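Local coordinates for plasmin and fibronectin-binding protein A (Streptococcus pneumoniae, PDB 4MR0) that acts as a fibronectin-dependent adhesin and invasin of the bacterial surface, binding human fibronectin, plasmin, plasminogen and serum albumin, at residues A134-I139 against I163-S168; L172-K177 against I214-G219; I256-F261 against V280-F285. All blocks are in the same frame, centred on the assembly; numbering follows the deposited sequence.

Overall arrangement
The three contacts lie on the same side of the chain's centre, in the N-terminal part of a right-handed parallel beta-helix. Interaction 1 sets helix 132-143 against the first coils. Interactions 2 and 3 are lateral pairings of neighbouring strands from successive coils, their centres about 10 Å apart. Tyr-216 O and Lys-257 N, 3.0 Å apart, probably form a hydrogen bond that continues the ladder between them. The centres of interactions 1 and 2 are about 14 Å apart, and Leu-166 packs on both Leu-172 and Ile-214. Interactions 1 and 3 do not touch; their nearest atoms are about 7 Å apart. The side chain of Ile-163 lies about 5 Å from a bound manganese ion.

Interaction 1 (A134-I139 against I163-S168); sequences AIQDAI and IVFLKS
Helix residues 134-139 run past the short strand 164-165 and the residues after it, with the CA atoms of Gln-136 and Val-164 6.1 Å apart and no clear hydrogen bond between the two backbones. The apolar part is carried by Ile-139. Its CD1 presses on Val-164 CG1 at 3.5 Å, tighter than a usual carbon contact, and the two side chains cross obliquely. Val-164 CG1, anti to the backbone N (chi1 175°), is the branch that meets both isoleucines. Ile-135 CG2 reaches this methyl at 4.0 Å, its side chain at about a right angle to that of Val-164. On its other branch, Ile-139 CG2 lies 3.8 Å from Lys-167 CG. The side chain of Gln-136 lies against the backbone of Phe-165. The amine of Lys-167 has its partner farther along the helix, in a salt bridge with Asp-140. A helix set against the first coils is consistent with the N-terminal cap of pectate lyase-like beta-helices, which covers the end of the apolar core. Beyond the contact, Val-164 and Leu-166 bond through their backbones to the next coil at Met-195, and their side chains rest on Phe-194 of strand 194-195.

Interaction 2 (L172-K177 against I214-G219); sequences LELNEK and ISYSGG
Leu-174 and Tyr-216 carry the apolar side of this contact. In Leu-174, chi1 of -60° sets CG anti to the carbonyl carbon. In Tyr-216, chi1 of -173° sets CG anti to the backbone N, on the side of the carbonyl carbon. Leu-174 CD1 sits over one face of the tyrosine ring, 3.8 Å from its centroid and displaced toward the rim. This is a CH-pi contact. The other methyl, CD2, touches Tyr-216 OH at 3.3 Å. Leu-172, paired with Tyr-216 in the ladder, brings its CD2 to 3.9 Å from Tyr-216 CD2.

The strands that bear these side chains are parallel, their axes 1° apart in direction. Leu-172 N donates to Ser-215 O, Leu-172 O accepts from Ser-217 N, and Leu-174 N donates to Ser-217 O at 2.8 Å. This is the rung-to-rung pairing of a parallel beta-helix, in which neighbouring strands belong to successive coils. Leu-172 and Tyr-216 point to the inside of the coil. Phe-194 and Phe-246 add edge-to-face contacts to the tyrosine ring there.

Glu-173 and Ser-217 lie on the other face. A water donates to Leu-172 O at 2.7 Å and is also hydrogen-bonded to Ser-215 OG and Ser-217 OG. Leu-172 O is therefore gripped by both this water and Ser-217 N.

After the last of the backbone bonds, Gly-218 CA makes a CA-H...O contact with Leu-174 O. The backbones come close here, with Leu-174 O against Gly-218 and Leu-174 CB near Gly-219, which suits residues without a side chain. Asn-175 OD1 accepts from Lys-177 N at 2.6 Å, forming an Asx turn, while its ND2 bonds to the hydroxyl of Tyr-152.

Interaction 3 (I256-F261 against V280-F285); sequences IKNVTF and VDNSRF
Arg-284 reaches across to Thr-260 and Asn-258 with a chain that is not fully extended. Its CB lies on the same face of the sheet as Thr-260, and CG is anti to the carbonyl carbon (chi1 -63°). CD comes 3.8 Å from Thr-260 OG1. NE donates to that oxygen at 2.8 Å, a nearly straight bond (167°) with OG1 close to the guanidinium plane. CZ lies 3.5 Å from the same OG1. At the tip, NH2 donates to Asn-258 OD1 at 3.0 Å from above the amide plane, and more weakly to Thr-260 OG1. NH1 turns back to its own segment, donating to Asn-282 O in the turn. A water that donates to Asn-258 O accepts a weak bond from NH2.

The side chains of Asn-258 and Asn-282 run alongside each other in the same direction, with amide planes 14° apart. Ser-283 OG donates to Asp-281 O and accepts from Val-259 N, tying the two turns together.

On the opposite face, the rings of Phe-261 and Phe-285 are nearly parallel but offset, with centroids 4.5 Å apart and Phe-285 CE2 over the rim of Phe-261. Val-259 CG1 lies over the rim of the other face of Phe-261, and Phe-336 stacks on Phe-285. Such runs of like residues at equivalent positions of successive coils are the ladders of a parallel beta-helix; segment 256-261 belongs to the first PbH1 repeat.

The backbones pair in parallel before and after the turns, Phe-261 N bonding to Arg-284 O at 2.7 Å. The chemistry therefore divides by face: offset aromatic contact on the inner one, and on the outer one a guanidinium held through neutral oxygens rather than by a salt bridge within these two segments.

Interaction 1 (A134-I139 against I163-S168)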
ATOM      1  N   ALA A 134      10.813 -30.302  -2.099  1.00 21.05           N
ATOM      2  CA  ALA A 134      11.238 -30.408  -3.490  1.00 20.95           C
ATOM      3  C   ALA A 134      11.555 -29.018  -4.036  1.00 20.83           C
ATOM      4  O   ALA A 134      12.571 -28.816  -4.709  1.00 20.31           O
ATOM      5  CB  ALA A 134      10.140 -31.067  -4.328  1.00 21.59           C
ATOM      6  N   ILE A 135      10.673 -28.068  -3.745  1.00 19.21           N
ATOM      7  CA  ILE A 135      10.849 -26.689  -4.182  1.00 19.14           C
ATOM      8  C   ILE A 135      12.111 -26.095  -3.546  1.00 18.37           C
ATOM      9  O   ILE A 135      12.914 -25.459  -4.218  1.00 17.94           O
ATOM     10  CB  ILE A 135       9.606 -25.836  -3.809  1.00 17.74           C
ATOM     11  CG1 ILE A 135       8.391 -26.345  -4.589  1.00 17.84           C
ATOM     12  CG2 ILE A 135       9.859 -24.354  -4.113  1.00 16.71           C
ATOM     13  CD1 ILE A 135       7.046 -25.856  -4.051  1.00 16.01           C
ATOM     14  N   GLN A 136      12.300 -26.325  -2.252  1.00 19.72           N
ATOM     15  CA  GLN A 136      13.479 -25.793  -1.577  1.00 19.88           C
ATOM     16  C   GLN A 136      14.766 -26.383  -2.158  1.00 21.07           C
ATOM     17  O   GLN A 136      15.755 -25.671  -2.336  1.00 20.74           O
ATOM     18  CB  GLN A 136      13.411 -26.081  -0.079  1.00 18.89           C
ATOM     19  CG  GLN A 136      14.429 -25.298   0.749  1.00 18.28           C
ATOM     20  CD  GLN A 136      14.270 -23.786   0.607  1.00 17.61           C
ATOM     21  OE1 GLN A 136      15.088 -23.115  -0.030  1.00 19.70           O
ATOM     22  NE2 GLN A 136      13.210 -23.249   1.190  1.00 14.69           N
ATOM     23  N   ASP A 137      14.758 -27.681  -2.453  1.00 21.92           N
ATOM     24  CA  ASP A 137      15.941 -28.325  -3.021  1.00 22.82           C
ATOM     25  C   ASP A 137      16.263 -27.731  -4.391  1.00 20.63           C
ATOM     26  O   ASP A 137      17.428 -27.586  -4.758  1.00 20.76           O
ATOM     27  CB  ASP A 137      15.731 -29.843  -3.150  1.00 24.36           C
ATOM     28  CG  ASP A 137      15.516 -30.522  -1.807  1.00 27.94           C
ATOM     29  OD1 ASP A 137      16.082 -30.047  -0.801  1.00 29.93           O
ATOM     30  OD2 ASP A 137      14.790 -31.539  -1.758  1.00 31.00           O
ATOM     31  N   ALA A 138      15.226 -27.392  -5.147  1.00 18.77           N
ATOM     32  CA  ALA A 138      15.415 -26.804  -6.463  1.00 18.92           C
ATOM     33  C   ALA A 138      16.095 -25.451  -6.295  1.00 19.45           C
ATOM     34  O   ALA A 138      17.078 -25.147  -6.970  1.00 18.04           O
ATOM     35  CB  ALA A 138      14.074 -26.631  -7.162  1.00 17.30           C
ATOM     36  N   ILE A 139      15.562 -24.643  -5.383  1.00 18.23           N
ATOM     37  CA  ILE A 139      16.113 -23.324  -5.119  1.00 17.85           C
ATOM     38  C   ILE A 139      17.553 -23.424  -4.628  1.00 18.46           C
ATOM     39  O   ILE A 139      18.427 -22.698  -5.100  1.00 19.24           O
ATOM     40  CB  ILE A 139      15.260 -22.574  -4.065  1.00 17.91           C
ATOM     41  CG1 ILE A 139      13.883 -22.242  -4.654  1.00 15.76           C
ATOM     42  CG2 ILE A 139      15.963 -21.302  -3.629  1.00 17.48           C
ATOM     43  CD1 ILE A 139      12.917 -21.655  -3.653  1.00 19.20           C
ATOM     44  N   ILE A 163       7.366 -22.744   5.263  1.00 15.59           N
ATOM     45  CA  ILE A 163       7.944 -21.627   4.525  1.00 14.59           C
ATOM     46  C   ILE A 163       9.063 -22.029   3.577  1.00 16.17           C
ATOM     47  O   ILE A 163       9.905 -22.860   3.910  1.00 17.07           O
ATOM     48  CB  ILE A 163       8.509 -20.570   5.515  1.00 14.38           C
ATOM     49  CG1 ILE A 163       7.411 -20.130   6.490  1.00 14.17           C
ATOM     50  CG2 ILE A 163       9.068 -19.373   4.754  1.00 13.52           C
ATOM     51  CD1 ILE A 163       7.933 -19.294   7.653  1.00 15.05           C
ATOM     52  N   VAL A 164       9.051 -21.427   2.391  1.00 15.55           N
ATOM     53  CA  VAL A 164      10.070 -21.647   1.371  1.00 15.05           C
ATOM     54  C   VAL A 164      11.013 -20.447   1.462  1.00 16.78           C
ATOM     55  O   VAL A 164      10.561 -19.306   1.594  1.00 15.95           O
ATOM     56  CB  VAL A 164       9.441 -21.683  -0.042  1.00 15.62           C
ATOM     57  CG1 VAL A 164      10.537 -21.783  -1.100  1.00 16.71           C
ATOM     58  CG2 VAL A 164       8.472 -22.857  -0.149  1.00 15.23           C
ATOM     59  N   PHE A 165      12.315 -20.696   1.395  1.00 15.36           N
ATOM     60  CA  PHE A 165      13.282 -19.617   1.499  1.00 16.45           C
ATOM     61  C   PHE A 165      13.985 -19.304   0.192  1.00 17.39           C
ATOM     62  O   PHE A 165      14.680 -20.152  -0.374  1.00 18.85           O
ATOM     63  CB  PHE A 165      14.299 -19.962   2.585  1.00 18.10           C
ATOM     64  CG  PHE A 165      13.661 -20.280   3.903  1.00 20.90           C
ATOM     65  CD1 PHE A 165      13.083 -19.271   4.666  1.00 19.85           C
ATOM     66  CD2 PHE A 165      13.578 -21.597   4.352  1.00 22.66           C
ATOM     67  CE1 PHE A 165      12.417 -19.569   5.852  1.00 21.46           C
ATOM     68  CE2 PHE A 165      12.913 -21.907   5.541  1.00 22.02           C
ATOM     69  CZ  PHE A 165      12.334 -20.888   6.292  1.00 21.30           C
ATOM     70  N   LEU A 166      13.786 -18.083  -0.292  1.00 15.89           N
ATOM     71  CA  LEU A 166      14.411 -17.641  -1.524  1.00 15.93           C
ATOM     72  C   LEU A 166      15.879 -17.414  -1.204  1.00 16.87           C
ATOM     73  O   LEU A 166      16.226 -17.099  -0.064  1.00 16.90           O
ATOM     74  CB  LEU A 166      13.762 -16.342  -2.003  1.00 16.73           C
ATOM     75  CG  LEU A 166      12.253 -16.457  -2.258  1.00 18.94           C
ATOM     76  CD1 LEU A 166      11.688 -15.090  -2.615  1.00 21.90           C
ATOM     77  CD2 LEU A 166      11.988 -17.466  -3.377  1.00 19.23           C
ATOM     78  N   LYS A 167      16.744 -17.592  -2.196  1.00 17.68           N
ATOM     79  CA  LYS A 167      18.173 -17.406  -1.976  1.00 18.35           C
ATOM     80  C   LYS A 167      18.705 -16.449  -3.021  1.00 16.97           C
ATOM     81  O   LYS A 167      18.065 -16.221  -4.050  1.00 17.07           O
ATOM     82  CB  LYS A 167      18.914 -18.741  -2.083  1.00 20.52           C
ATOM     83  CG  LYS A 167      18.413 -19.843  -1.152  1.00 24.10           C
ATOM     84  CD  LYS A 167      18.757 -19.566   0.300  1.00 28.64           C
ATOM     85  CE  LYS A 167      18.362 -20.733   1.199  1.00 32.31           C
ATOM     86  NZ  LYS A 167      19.128 -21.972   0.877  1.00 34.47           N
ATOM     87  N   SER A 168      19.877 -15.886  -2.753  1.00 15.12           N
ATOM     88  CA  SER A 168      20.503 -14.959  -3.682  1.00 16.83           C
ATOM     89  C   SER A 168      20.779 -15.603  -5.036  1.00 17.83           C
ATOM     90  O   SER A 168      21.138 -16.782  -5.119  1.00 18.10           O
ATOM     91  CB  SER A 168      21.821 -14.433  -3.108  1.00 18.52           C
ATOM     92  OG  SER A 168      21.592 -13.525  -2.046  1.00 19.21           O
TER

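Interaction 2 (L172-K177 against I214-G219)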
ATOM      1  N   LEU A 172      12.859 -17.649 -10.173  1.00 17.49           N
ATOM      2  CA  LEU A 172      11.741 -18.561 -10.345  1.00 16.15           C
ATOM      3  C   LEU A 172      10.769 -18.077 -11.408  1.00 17.13           C
ATOM      4  O   LEU A 172      10.404 -16.900 -11.450  1.00 15.32           O
ATOM      5  CB  LEU A 172      11.001 -18.748  -9.013  1.00 16.91           C
ATOM      6  CG  LEU A 172      11.645 -19.661  -7.961  1.00 17.57           C
ATOM      7  CD1 LEU A 172      13.074 -19.214  -7.693  1.00 17.54           C
ATOM      8  CD2 LEU A 172      10.822 -19.636  -6.676  1.00 17.10           C
ATOM      9  N   GLU A 173      10.370 -19.003 -12.273  1.00 18.00           N
ATOM     10  CA  GLU A 173       9.422 -18.722 -13.342  1.00 19.55           C
ATOM     11  C   GLU A 173       8.340 -19.789 -13.233  1.00 19.20           C
ATOM     12  O   GLU A 173       8.640 -20.987 -13.228  1.00 18.64           O
ATOM     13  CB  GLU A 173      10.103 -18.830 -14.706  1.00 23.29           C
ATOM     14  CG  GLU A 173       9.225 -18.390 -15.870  1.00 32.52           C
ATOM     15  CD  GLU A 173       9.797 -18.782 -17.227  1.00 38.23           C
ATOM     16  OE1 GLU A 173      11.019 -19.032 -17.314  1.00 40.84           O
ATOM     17  OE2 GLU A 173       9.020 -18.834 -18.208  1.00 41.56           O
ATOM     18  N   LEU A 174       7.088 -19.360 -13.126  1.00 18.60           N
ATOM     19  CA  LEU A 174       5.991 -20.306 -13.015  1.00 17.31           C
ATOM     20  C   LEU A 174       5.075 -20.234 -14.215  1.00 19.10           C
ATOM     21  O   LEU A 174       4.808 -19.157 -14.743  1.00 18.03           O
ATOM     22  CB  LEU A 174       5.169 -20.052 -11.746  1.00 16.23           C
ATOM     23  CG  LEU A 174       5.933 -20.172 -10.421  1.00 15.17           C
ATOM     24  CD1 LEU A 174       6.697 -18.876 -10.143  1.00 13.77           C
ATOM     25  CD2 LEU A 174       4.946 -20.465  -9.294  1.00 15.70           C
ATOM     26  N   ASN A 175       4.605 -21.400 -14.639  1.00 20.46           N
ATOM     27  CA  ASN A 175       3.692 -21.504 -15.758  1.00 21.34           C
ATOM     28  C   ASN A 175       2.438 -20.717 -15.393  1.00 22.52           C
ATOM     29  O   ASN A 175       2.117 -20.537 -14.216  1.00 20.02           O
ATOM     30  CB  ASN A 175       3.352 -22.980 -16.000  1.00 20.07           C
ATOM     31  CG  ASN A 175       2.409 -23.183 -17.171  1.00 22.38           C
ATOM     32  OD1 ASN A 175       1.190 -23.030 -17.045  1.00 19.53           O
ATOM     33  ND2 ASN A 175       2.972 -23.517 -18.324  1.00 22.56           N
ATOM     34  N   GLU A 176       1.732 -20.242 -16.409  1.00 23.75           N
ATOM     35  CA  GLU A 176       0.515 -19.480 -16.195  1.00 24.58           C
ATOM     36  C   GLU A 176      -0.478 -20.291 -15.366  1.00 24.35           C
ATOM     37  O   GLU A 176      -1.232 -19.740 -14.559  1.00 24.76           O
ATOM     38  CB  GLU A 176      -0.090 -19.112 -17.550  1.00 28.71           C
ATOM     39  CG  GLU A 176       0.626 -19.778 -18.728  1.00 35.26           C
ATOM     40  CD  GLU A 176       2.062 -19.286 -18.913  1.00 37.93           C
ATOM     41  OE1 GLU A 176       2.998 -20.120 -18.861  1.00 38.48           O
ATOM     42  OE2 GLU A 176       2.253 -18.064 -19.114  1.00 41.86           O
ATOM     43  N   LYS A 177      -0.474 -21.606 -15.559  1.00 22.95           N
ATOM     44  CA  LYS A 177      -1.387 -22.468 -14.823  1.00 24.36           C
ATOM     45  C   LYS A 177      -0.736 -23.142 -13.622  1.00 23.83           C
ATOM     46  O   LYS A 177      -1.218 -24.168 -13.133  1.00 23.80           O
ATOM     47  CB  LYS A 177      -2.004 -23.513 -15.759  1.00 27.01           C
ATOM     48  CG  LYS A 177      -2.818 -22.883 -16.887  1.00 31.75           C
ATOM     49  CD  LYS A 177      -4.018 -23.743 -17.274  1.00 37.82           C
ATOM     50  CE  LYS A 177      -3.610 -24.987 -18.049  1.00 39.47           C
ATOM     51  NZ  LYS A 177      -3.163 -24.650 -19.430  1.00 42.60           N
ATOM     52  N   ILE A 214      17.159 -11.579  -6.811  1.00 16.85           N
ATOM     53  CA  ILE A 214      16.131 -12.608  -6.728  1.00 17.88           C
ATOM     54  C   ILE A 214      14.951 -12.176  -7.591  1.00 17.48           C
ATOM     55  O   ILE A 214      14.528 -11.022  -7.530  1.00 17.33           O
ATOM     56  CB  ILE A 214      15.632 -12.778  -5.270  1.00 18.34           C
ATOM     57  CG1 ILE A 214      16.792 -13.204  -4.368  1.00 16.48           C
ATOM     58  CG2 ILE A 214      14.522 -13.817  -5.211  1.00 17.05           C
ATOM     59  CD1 ILE A 214      16.476 -13.141  -2.886  1.00 18.65           C
ATOM     60  N   SER A 215      14.428 -13.086  -8.407  1.00 15.85           N
ATOM     61  CA  SER A 215      13.282 -12.750  -9.236  1.00 14.73           C
ATOM     62  C   SER A 215      12.250 -13.866  -9.155  1.00 15.44           C
ATOM     63  O   SER A 215      12.590 -15.038  -8.967  1.00 14.88           O
ATOM     64  CB  SER A 215      13.699 -12.504 -10.695  1.00 17.62           C
ATOM     65  OG  SER A 215      14.251 -13.662 -11.297  1.00 20.43           O
ATOM     66  N   TYR A 216      10.983 -13.476  -9.256  1.00 13.61           N
ATOM     67  CA  TYR A 216       9.859 -14.399  -9.200  1.00 15.03           C
ATOM     68  C   TYR A 216       8.849 -13.923 -10.244  1.00 14.98           C
ATOM     69  O   TYR A 216       8.401 -12.781 -10.193  1.00 13.80           O
ATOM     70  CB  TYR A 216       9.243 -14.363  -7.800  1.00 14.66           C
ATOM     71  CG  TYR A 216       8.172 -15.397  -7.548  1.00 14.88           C
ATOM     72  CD1 TYR A 216       6.891 -15.249  -8.079  1.00 15.29           C
ATOM     73  CD2 TYR A 216       8.437 -16.525  -6.768  1.00 13.32           C
ATOM     74  CE1 TYR A 216       5.896 -16.197  -7.838  1.00 15.83           C
ATOM     75  CE2 TYR A 216       7.451 -17.479  -6.524  1.00 15.78           C
ATOM     76  CZ  TYR A 216       6.187 -17.308  -7.060  1.00 15.72           C
ATOM     77  OH  TYR A 216       5.210 -18.249  -6.829  1.00 15.87           O
ATOM     78  N   SER A 217       8.484 -14.789 -11.188  1.00 15.88           N
ATOM     79  CA  SER A 217       7.555 -14.378 -12.232  1.00 17.01           C
ATOM     80  C   SER A 217       6.547 -15.449 -12.628  1.00 17.01           C
ATOM     81  O   SER A 217       6.889 -16.625 -12.729  1.00 17.69           O
ATOM     82  CB  SER A 217       8.332 -13.979 -13.494  1.00 17.88           C
ATOM     83  OG  SER A 217       9.551 -13.331 -13.175  1.00 28.11           O
ATOM     84  N   GLY A 218       5.313 -15.020 -12.866  1.00 17.30           N
ATOM     85  CA  GLY A 218       4.274 -15.933 -13.313  1.00 18.37           C
ATOM     86  C   GLY A 218       3.471 -16.715 -12.296  1.00 19.19           C
ATOM     87  O   GLY A 218       3.799 -16.769 -11.105  1.00 18.15           O
ATOM     88  N   GLY A 219       2.392 -17.318 -12.787  1.00 18.63           N
ATOM     89  CA  GLY A 219       1.539 -18.131 -11.947  1.00 17.84           C
ATOM     90  C   GLY A 219       0.646 -17.419 -10.949  1.00 18.68           C
ATOM     91  O   GLY A 219       0.383 -16.213 -11.025  1.00 16.05           O
TER
HETATM   92  O   HOH W   1      12.049 -14.901 -12.359  1.00 19.02           O

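Interaction 3 (I256-F261 against V280-F285)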
ATOM      1  N   ILE A 256       9.361  -9.012  -8.624  1.00 12.92           N
ATOM      2  CA  ILE A 256       8.182  -9.875  -8.589  1.00 15.60           C
ATOM      3  C   ILE A 256       7.274  -9.360  -9.701  1.00 15.56           C
ATOM      4  O   ILE A 256       6.891  -8.194  -9.696  1.00 15.86           O
ATOM      5  CB  ILE A 256       7.426  -9.769  -7.241  1.00 16.22           C
ATOM      6  CG1 ILE A 256       8.283 -10.350  -6.109  1.00 17.59           C
ATOM      7  CG2 ILE A 256       6.096 -10.500  -7.334  1.00 17.50           C
ATOM      8  CD1 ILE A 256       7.658 -10.207  -4.733  1.00 19.35           C
ATOM      9  N   LYS A 257       6.935 -10.215 -10.655  1.00 15.71           N
ATOM     10  CA  LYS A 257       6.088  -9.764 -11.741  1.00 18.39           C
ATOM     11  C   LYS A 257       5.149 -10.805 -12.310  1.00 17.15           C
ATOM     12  O   LYS A 257       5.423 -12.002 -12.280  1.00 16.38           O
ATOM     13  CB  LYS A 257       6.954  -9.185 -12.856  1.00 22.64           C
ATOM     14  CG  LYS A 257       8.057 -10.098 -13.335  1.00 27.53           C
ATOM     15  CD  LYS A 257       9.073  -9.312 -14.163  1.00 35.30           C
ATOM     16  CE  LYS A 257       8.417  -8.613 -15.347  1.00 36.49           C
ATOM     17  NZ  LYS A 257       9.381  -7.753 -16.097  1.00 40.51           N
ATOM     18  N   ASN A 258       4.035 -10.311 -12.833  1.00 18.48           N
ATOM     19  CA  ASN A 258       2.996 -11.134 -13.432  1.00 19.05           C
ATOM     20  C   ASN A 258       2.566 -12.278 -12.525  1.00 18.98           C
ATOM     21  O   ASN A 258       2.536 -13.445 -12.929  1.00 19.68           O
ATOM     22  CB  ASN A 258       3.461 -11.673 -14.786  1.00 20.08           C
ATOM     23  CG  ASN A 258       2.323 -12.287 -15.586  1.00 21.52           C
ATOM     24  OD1 ASN A 258       1.180 -11.850 -15.492  1.00 21.85           O
ATOM     25  ND2 ASN A 258       2.639 -13.294 -16.390  1.00 24.10           N
ATOM     26  N   VAL A 259       2.226 -11.932 -11.291  1.00 17.76           N
ATOM     27  CA  VAL A 259       1.773 -12.921 -10.328  1.00 15.80           C
ATOM     28  C   VAL A 259       0.368 -12.563  -9.859  1.00 15.46           C
ATOM     29  O   VAL A 259       0.059 -11.393  -9.648  1.00 12.05           O
ATOM     30  CB  VAL A 259       2.679 -12.975  -9.080  1.00 16.67           C
ATOM     31  CG1 VAL A 259       2.154 -14.041  -8.121  1.00 17.14           C
ATOM     32  CG2 VAL A 259       4.125 -13.260  -9.479  1.00 15.99           C
ATOM     33  N   THR A 260      -0.481 -13.573  -9.707  1.00 14.94           N
ATOM     34  CA  THR A 260      -1.835 -13.349  -9.225  1.00 15.68           C
ATOM     35  C   THR A 260      -1.860 -13.796  -7.763  1.00 15.82           C
ATOM     36  O   THR A 260      -1.675 -14.973  -7.476  1.00 16.38           O
ATOM     37  CB  THR A 260      -2.862 -14.178 -10.038  1.00 17.18           C
ATOM     38  OG1 THR A 260      -2.847 -13.740 -11.399  1.00 15.48           O
ATOM     39  CG2 THR A 260      -4.268 -13.999  -9.476  1.00 17.00           C
ATOM     40  N   PHE A 261      -2.069 -12.855  -6.848  1.00 16.86           N
ATOM     41  CA  PHE A 261      -2.119 -13.155  -5.417  1.00 17.68           C
ATOM     42  C   PHE A 261      -3.569 -13.254  -4.970  1.00 18.36           C
ATOM     43  O   PHE A 261      -4.334 -12.304  -5.131  1.00 19.42           O
ATOM     44  CB  PHE A 261      -1.438 -12.052  -4.611  1.00 15.60           C
ATOM     45  CG  PHE A 261      -0.002 -11.839  -4.969  1.00 15.16           C
ATOM     46  CD1 PHE A 261       0.348 -11.070  -6.077  1.00 14.41           C
ATOM     47  CD2 PHE A 261       1.005 -12.376  -4.171  1.00 15.64           C
ATOM     48  CE1 PHE A 261       1.682 -10.840  -6.386  1.00 12.59           C
ATOM     49  CE2 PHE A 261       2.343 -12.157  -4.468  1.00 14.22           C
ATOM     50  CZ  PHE A 261       2.684 -11.378  -5.580  1.00 15.11           C
ATOM     51  N   VAL A 280       7.586  -4.598  -8.018  1.00 13.44           N
ATOM     52  CA  VAL A 280       6.418  -5.467  -8.072  1.00 12.60           C
ATOM     53  C   VAL A 280       5.786  -4.930  -9.354  1.00 13.21           C
ATOM     54  O   VAL A 280       5.457  -3.749  -9.431  1.00 14.43           O
ATOM     55  CB  VAL A 280       5.491  -5.251  -6.868  1.00 11.80           C
ATOM     56  CG1 VAL A 280       4.211  -6.061  -7.047  1.00 13.46           C
ATOM     57  CG2 VAL A 280       6.214  -5.688  -5.578  1.00 10.98           C
ATOM     58  N   ASP A 281       5.637  -5.782 -10.362  1.00 14.70           N
ATOM     59  CA  ASP A 281       5.114  -5.327 -11.644  1.00 15.75           C
ATOM     60  C   ASP A 281       4.088  -6.259 -12.291  1.00 15.43           C
ATOM     61  O   ASP A 281       4.180  -7.481 -12.166  1.00 16.19           O
ATOM     62  CB  ASP A 281       6.312  -5.110 -12.590  1.00 18.55           C
ATOM     63  CG  ASP A 281       5.919  -4.525 -13.951  1.00 24.63           C
ATOM     64  OD1 ASP A 281       4.897  -3.816 -14.051  1.00 25.97           O
ATOM     65  OD2 ASP A 281       6.665  -4.763 -14.928  1.00 28.80           O
ATOM     66  N   ASN A 282       3.103  -5.655 -12.954  1.00 13.78           N
ATOM     67  CA  ASN A 282       2.075  -6.382 -13.704  1.00 15.32           C
ATOM     68  C   ASN A 282       1.427  -7.553 -12.962  1.00 14.89           C
ATOM     69  O   ASN A 282       1.186  -8.619 -13.539  1.00 14.63           O
ATOM     70  CB  ASN A 282       2.700  -6.864 -15.021  1.00 17.06           C
ATOM     71  CG  ASN A 282       1.665  -7.335 -16.027  1.00 21.77           C
ATOM     72  OD1 ASN A 282       0.592  -6.747 -16.153  1.00 21.09           O
ATOM     73  ND2 ASN A 282       1.991  -8.396 -16.758  1.00 22.56           N
ATOM     74  N   SER A 283       1.115  -7.338 -11.690  1.00 14.08           N
ATOM     75  CA  SER A 283       0.515  -8.371 -10.865  1.00 15.02           C
ATOM     76  C   SER A 283      -0.903  -8.005 -10.461  1.00 15.73           C
ATOM     77  O   SER A 283      -1.347  -6.871 -10.659  1.00 15.06           O
ATOM     78  CB  SER A 283       1.363  -8.597  -9.611  1.00 15.57           C
ATOM     79  OG  SER A 283       2.643  -9.089  -9.959  1.00 16.37           O
ATOM     80  N   ARG A 284      -1.595  -8.979  -9.879  1.00 14.76           N
ATOM     81  CA  ARG A 284      -2.969  -8.813  -9.438  1.00 15.41           C
ATOM     82  C   ARG A 284      -3.113  -9.276  -7.993  1.00 14.83           C
ATOM     83  O   ARG A 284      -2.693 -10.380  -7.639  1.00 15.93           O
ATOM     84  CB  ARG A 284      -3.901  -9.638 -10.335  1.00 15.95           C
ATOM     85  CG  ARG A 284      -3.899  -9.188 -11.796  1.00 17.76           C
ATOM     86  CD  ARG A 284      -4.099 -10.377 -12.731  1.00 19.41           C
ATOM     87  NE  ARG A 284      -2.938 -11.269 -12.734  1.00 20.07           N
ATOM     88  CZ  ARG A 284      -1.755 -10.968 -13.270  1.00 19.79           C
ATOM     89  NH1 ARG A 284      -1.562  -9.792 -13.861  1.00 18.35           N
ATOM     90  NH2 ARG A 284      -0.763 -11.846 -13.217  1.00 21.82           N
ATOM     91  N   PHE A 285      -3.703  -8.422  -7.167  1.00 13.53           N
ATOM     92  CA  PHE A 285      -3.913  -8.729  -5.760  1.00 14.83           C
ATOM     93  C   PHE A 285      -5.413  -8.840  -5.564  1.00 14.40           C
ATOM     94  O   PHE A 285      -6.119  -7.840  -5.428  1.00 12.87           O
ATOM     95  CB  PHE A 285      -3.297  -7.629  -4.894  1.00 15.29           C
ATOM     96  CG  PHE A 285      -1.806  -7.532  -5.040  1.00 14.41           C
ATOM     97  CD1 PHE A 285      -1.240  -6.938  -6.169  1.00 15.40           C
ATOM     98  CD2 PHE A 285      -0.969  -8.120  -4.103  1.00 15.61           C
ATOM     99  CE1 PHE A 285       0.142  -6.930  -6.356  1.00 14.08           C
ATOM    100  CE2 PHE A 285       0.414  -8.118  -4.278  1.00 15.37           C
ATOM    101  CZ  PHE A 285       0.970  -7.528  -5.409  1.00 15.96           C
TER
HETATM  102  O   HOH W   2       0.247 -14.672 -13.342  1.00 23.41           O